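Local coordinates for protein cruciferin (Brassica napus, PDB 3KGL) that probably serves as a seed storage protein, an 11S globulin of the cupin superfamily that acts as a nutrient reservoir, at residues F61-L66 with H184-D189; V176-L181 with L321-L326. One frame throughout, in Å; residues are numbered along the deposited sequence.

Contact 1: residues F61-L66 with H184-D189; sequences FSTAKL and HQNQLD
S62 and N186 meet through their side-chain torsions: chi1 of 61° sets OG of S62 between its own backbone N and carbonyl carbon, while chi1 of 176° swings CG of N186 anti to the backbone N, and chi2 (30°) then turns the amide. The hydrogen bond that results, from S62 OG to N186 OD1, is weak at 3.3 Å. OD1 is also the acceptor of an Asx turn, taking the backbone N of L188 at 3.1 Å from above the plane of the amide. On the other branch, N186 ND2 donates to D189 O, which lies in the plane of the amide group, and also to L181 O, so both ends of the amide are engaged and its rotation is held. A CA-H...O contact joins CA of N186 to S62 O at 3.1 Å. T63 runs beside N186, pointing the same way, with its methyl CG2 3.4 Å from N186 CG. Apolar contact comes from L188 CD2, 3.7 Å from S62 CB. At the far end, A64 CB meets Q185 NE2, which is hydrogen-bonded to S183. The contact joins the turn between strands 54-61 and 65-71 to the loop between strands 173-180 and 194-196 of the N-terminal cupin domain; Q382 of the second subunit packs on S62, N186 and L188, and strand 173-180 meets T63 through L179.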
# COMPACT_ATOMS: atom_id res chain seq x y z
N PHE A 61 -8.11 -2.10 17.63
CA PHE A 61 -6.94 -2.60 16.93
C PHE A 61 -6.39 -1.61 15.93
O PHE A 61 -7.06 -0.65 15.56
CB PHE A 61 -7.30 -3.91 16.23
CG PHE A 61 -7.65 -5.00 17.19
CD1 PHE A 61 -6.70 -5.93 17.57
CD2 PHE A 61 -8.92 -5.07 17.73
CE1 PHE A 61 -7.02 -6.94 18.47
CE2 PHE A 61 -9.25 -6.07 18.63
CZ PHE A 61 -8.29 -7.01 19.01
N SER A 62 -5.15 -1.86 15.49
CA SER A 62 -4.45 -0.99 14.55
C SER A 62 -4.60 -1.49 13.11
O SER A 62 -4.06 -0.90 12.17
CB SER A 62 -2.97 -0.89 14.94
OG SER A 62 -2.33 -2.16 14.91
N THR A 63 -5.33 -2.59 12.94
CA THR A 63 -5.53 -3.19 11.64
C THR A 63 -7.00 -3.53 11.46
O THR A 63 -7.76 -3.56 12.43
CB THR A 63 -4.80 -4.51 11.54
OG1 THR A 63 -5.42 -5.46 12.41
CG2 THR A 63 -3.34 -4.34 11.91
N ALA A 64 -7.39 -3.81 10.23
CA ALA A 64 -8.73 -4.30 9.96
C ALA A 64 -9.00 -5.60 10.72
O ALA A 64 -8.09 -6.36 11.04
CB ALA A 64 -8.90 -4.51 8.48
N LYS A 65 -10.26 -5.85 11.02
CA LYS A 65 -10.64 -7.01 11.80
C LYS A 65 -11.88 -7.56 11.15
O LYS A 65 -12.83 -6.83 10.88
CB LYS A 65 -10.95 -6.58 13.24
CG LYS A 65 -10.76 -7.66 14.29
CD LYS A 65 -10.98 -7.14 15.72
CE LYS A 65 -12.39 -7.45 16.24
NZ LYS A 65 -12.40 -7.95 17.66
N LEU A 66 -11.87 -8.85 10.87
CA LEU A 66 -13.07 -9.51 10.37
C LEU A 66 -13.33 -10.69 11.28
O LEU A 66 -12.51 -11.60 11.38
CB LEU A 66 -12.86 -9.96 8.92
CG LEU A 66 -14.01 -9.75 7.93
CD1 LEU A 66 -13.75 -10.49 6.63
CD2 LEU A 66 -15.33 -10.18 8.53
N HIS A 184 -2.60 -1.62 4.09
CA HIS A 184 -2.07 -0.28 4.22
C HIS A 184 -2.64 0.40 5.47
O HIS A 184 -2.01 1.28 6.03
CB HIS A 184 -2.25 0.55 2.93
CG HIS A 184 -3.67 0.84 2.55
ND1 HIS A 184 -4.33 1.98 2.94
CD2 HIS A 184 -4.55 0.14 1.78
CE1 HIS A 184 -5.56 1.98 2.45
NE2 HIS A 184 -5.72 0.87 1.74
N GLN A 185 -3.82 -0.03 5.92
CA GLN A 185 -4.48 0.60 7.06
C GLN A 185 -3.78 0.44 8.41
O GLN A 185 -3.99 1.24 9.33
CB GLN A 185 -5.90 0.08 7.20
CG GLN A 185 -6.44 -0.40 5.91
CD GLN A 185 -7.76 -1.04 6.10
OE1 GLN A 185 -8.73 -0.37 6.46
NE2 GLN A 185 -7.81 -2.36 5.88
N ASN A 186 -2.99 -0.61 8.55
CA ASN A 186 -2.15 -0.76 9.72
C ASN A 186 -0.97 0.17 9.57
O ASN A 186 -0.13 -0.03 8.70
CB ASN A 186 -1.68 -2.21 9.81
CG ASN A 186 -0.73 -2.45 10.96
OD1 ASN A 186 -0.78 -1.80 12.00
ND2 ASN A 186 0.14 -3.41 10.78
N GLN A 187 -0.92 1.20 10.40
CA GLN A 187 0.10 2.23 10.28
C GLN A 187 1.28 1.81 11.11
O GLN A 187 2.32 2.47 11.14
CB GLN A 187 -0.44 3.56 10.79
CG GLN A 187 -0.07 4.75 9.91
CD GLN A 187 -0.76 4.69 8.56
OE1 GLN A 187 -1.07 3.62 8.07
NE2 GLN A 187 -1.01 5.85 7.98
N LEU A 188 1.12 0.69 11.80
CA LEU A 188 2.12 0.27 12.75
C LEU A 188 3.07 -0.80 12.22
O LEU A 188 4.07 -0.48 11.60
CB LEU A 188 1.47 -0.15 14.08
CG LEU A 188 1.26 0.92 15.15
CD1 LEU A 188 0.89 2.24 14.56
CD2 LEU A 188 0.23 0.48 16.19
N ASP A 189 2.72 -2.06 12.43
CA ASP A 189 3.70 -3.14 12.54
C ASP A 189 3.26 -4.48 12.03
O ASP A 189 2.07 -4.74 11.90
CB ASP A 189 3.98 -3.39 14.00
CG ASP A 189 5.34 -3.01 14.37
OD1 ASP A 189 6.07 -2.57 13.45
OD2 ASP A 189 5.68 -3.16 15.55

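Contact 2: residues V176-L181 with L321-L326; sequences VSVLDL and LRLSAL
D180 and L323 make the main contact here, their side chains passing each other in opposite directions. In D180, chi1 of -171° puts CG anti to the backbone N. The branched end of L323 lies beside the carboxylate arm: CD1 is 4.1 Å from D180 CB, and CD2 is 3.8 Å from D180 OD2. Two residues earlier on the strand, V178 extends the apolar surface, with its CG1 4.2 Å from CD1 of the same leucine. D180 OD2 also lies near two backbone carbonyls, 3.7 Å from R322 O and 3.9 Å from L321 O, distances too long for a hydrogen bond. The guanidinium of R322 is not in contact with the carboxylate, NE being 5.3 Å from OD2, but its positive charge may still help to stabilise it. The second carboxylate oxygen, OD1, accepts from the backbone N of S183, which anchors the group beside the leucine.

Further out, R322 has positive phi (58°) and is the first residue to leave helical geometry after helix 318-321, so the chain turns there and L323 leads into strand 324-331. L66 packs against both V178 and L323, while F400 from strand 394-401 also meets V178. The contact thus joins the two cupin domains: strand 173-180 lies between strands 43-50 and 65-71 in the N-terminal sheet, and strand 324-331 lies between strands 305-310 and 394-401 in the C-terminal one.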
# COMPACT_ATOMS: atom_id res chain seq x y z
N VAL A 176 -14.06 -16.08 16.31
CA VAL A 176 -12.80 -16.28 15.61
C VAL A 176 -12.54 -15.05 14.71
O VAL A 176 -13.48 -14.54 14.09
CB VAL A 176 -12.88 -17.60 14.83
CG1 VAL A 176 -12.49 -17.42 13.37
CG2 VAL A 176 -12.04 -18.66 15.53
N SER A 177 -11.30 -14.56 14.67
CA SER A 177 -10.97 -13.26 14.06
C SER A 177 -9.69 -13.26 13.23
O SER A 177 -8.67 -13.78 13.67
CB SER A 177 -10.81 -12.16 15.13
OG SER A 177 -12.03 -11.83 15.77
N VAL A 178 -9.73 -12.65 12.04
CA VAL A 178 -8.49 -12.38 11.31
C VAL A 178 -8.07 -10.93 11.51
O VAL A 178 -8.91 -10.03 11.56
CB VAL A 178 -8.62 -12.67 9.78
CG1 VAL A 178 -9.53 -11.69 9.13
CG2 VAL A 178 -7.24 -12.62 9.11
N LEU A 179 -6.77 -10.70 11.63
CA LEU A 179 -6.24 -9.35 11.68
C LEU A 179 -5.34 -9.16 10.46
O LEU A 179 -4.42 -9.95 10.25
CB LEU A 179 -5.48 -9.11 12.98
CG LEU A 179 -6.26 -9.44 14.26
CD1 LEU A 179 -5.31 -9.62 15.42
CD2 LEU A 179 -7.27 -8.37 14.60
N ASP A 180 -5.61 -8.13 9.66
CA ASP A 180 -4.90 -7.87 8.40
C ASP A 180 -3.65 -7.02 8.65
O ASP A 180 -3.74 -5.81 8.79
CB ASP A 180 -5.83 -7.17 7.40
CG ASP A 180 -5.23 -7.07 6.00
OD1 ASP A 180 -4.04 -7.42 5.83
OD2 ASP A 180 -5.95 -6.62 5.07
N LEU A 181 -2.50 -7.68 8.71
CA LEU A 181 -1.26 -7.02 9.12
C LEU A 181 -0.60 -6.29 7.97
O LEU A 181 -0.05 -5.20 8.15
CB LEU A 181 -0.30 -8.05 9.71
CG LEU A 181 -0.38 -8.23 11.23
CD1 LEU A 181 -1.76 -7.88 11.77
CD2 LEU A 181 0.03 -9.64 11.64
N LEU A 321 -11.84 -1.96 4.22
CA LEU A 321 -11.11 -2.99 4.98
C LEU A 321 -10.16 -3.86 4.15
O LEU A 321 -9.20 -4.41 4.69
CB LEU A 321 -12.08 -3.91 5.72
CG LEU A 321 -12.31 -3.57 7.19
CD1 LEU A 321 -12.58 -2.10 7.38
CD2 LEU A 321 -13.45 -4.39 7.75
N ARG A 322 -10.42 -3.97 2.85
CA ARG A 322 -9.62 -4.83 1.98
C ARG A 322 -9.67 -6.29 2.50
O ARG A 322 -8.64 -6.97 2.60
CB ARG A 322 -8.17 -4.32 1.88
CG ARG A 322 -7.95 -3.06 1.02
CD ARG A 322 -6.45 -2.64 1.00
NE ARG A 322 -5.52 -3.73 0.67
CZ ARG A 322 -4.18 -3.63 0.70
NH1 ARG A 322 -3.59 -2.50 1.04
NH2 ARG A 322 -3.43 -4.69 0.39
N LEU A 323 -10.88 -6.75 2.86
CA LEU A 323 -11.11 -8.10 3.39
C LEU A 323 -12.43 -8.70 2.88
O LEU A 323 -13.35 -7.99 2.49
CB LEU A 323 -11.07 -8.13 4.92
CG LEU A 323 -9.70 -7.98 5.60
CD1 LEU A 323 -9.82 -7.97 7.10
CD2 LEU A 323 -8.80 -9.09 5.17
N SER A 324 -12.49 -10.03 2.91
CA SER A 324 -13.49 -10.81 2.17
C SER A 324 -13.67 -12.10 2.97
O SER A 324 -12.73 -12.54 3.64
CB SER A 324 -12.96 -11.10 0.75
OG SER A 324 -13.70 -12.09 0.05
N ALA A 325 -14.85 -12.70 2.94
CA ALA A 325 -15.02 -13.97 3.64
C ALA A 325 -15.80 -14.98 2.81
O ALA A 325 -16.52 -14.61 1.88
CB ALA A 325 -15.67 -13.77 5.01
N LEU A 326 -15.62 -16.26 3.16
CA LEU A 326 -16.29 -17.38 2.49
C LEU A 326 -16.64 -18.50 3.49
O LEU A 326 -15.74 -19.16 4.01
CB LEU A 326 -15.40 -17.94 1.36
CG LEU A 326 -15.96 -19.07 0.48
CD1 LEU A 326 -15.08 -19.31 -0.73
CD2 LEU A 326 -16.12 -20.35 1.26

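Both contacts are largely buried, yet they serve different junctions. Contact 1 stays within the N-terminal cupin domain, joining two loops beside the second subunit; it is a mixed contact, with one weak hydrogen bond across it and an asparagine whose other bonds brace its own loop and reach L181 of contact 2. Contact 2 lies nearer the centre of the chain, where it brings the two cupin domains together through aliphatic packing around a carboxylate. They are tied through one sheet: strands 65-71 and 173-180 are neighbours, and L66 O probably accepts from V178 N at 3.0 Å. A weak hydrogen bond from Q185 NE2 to L321 O is a further tie.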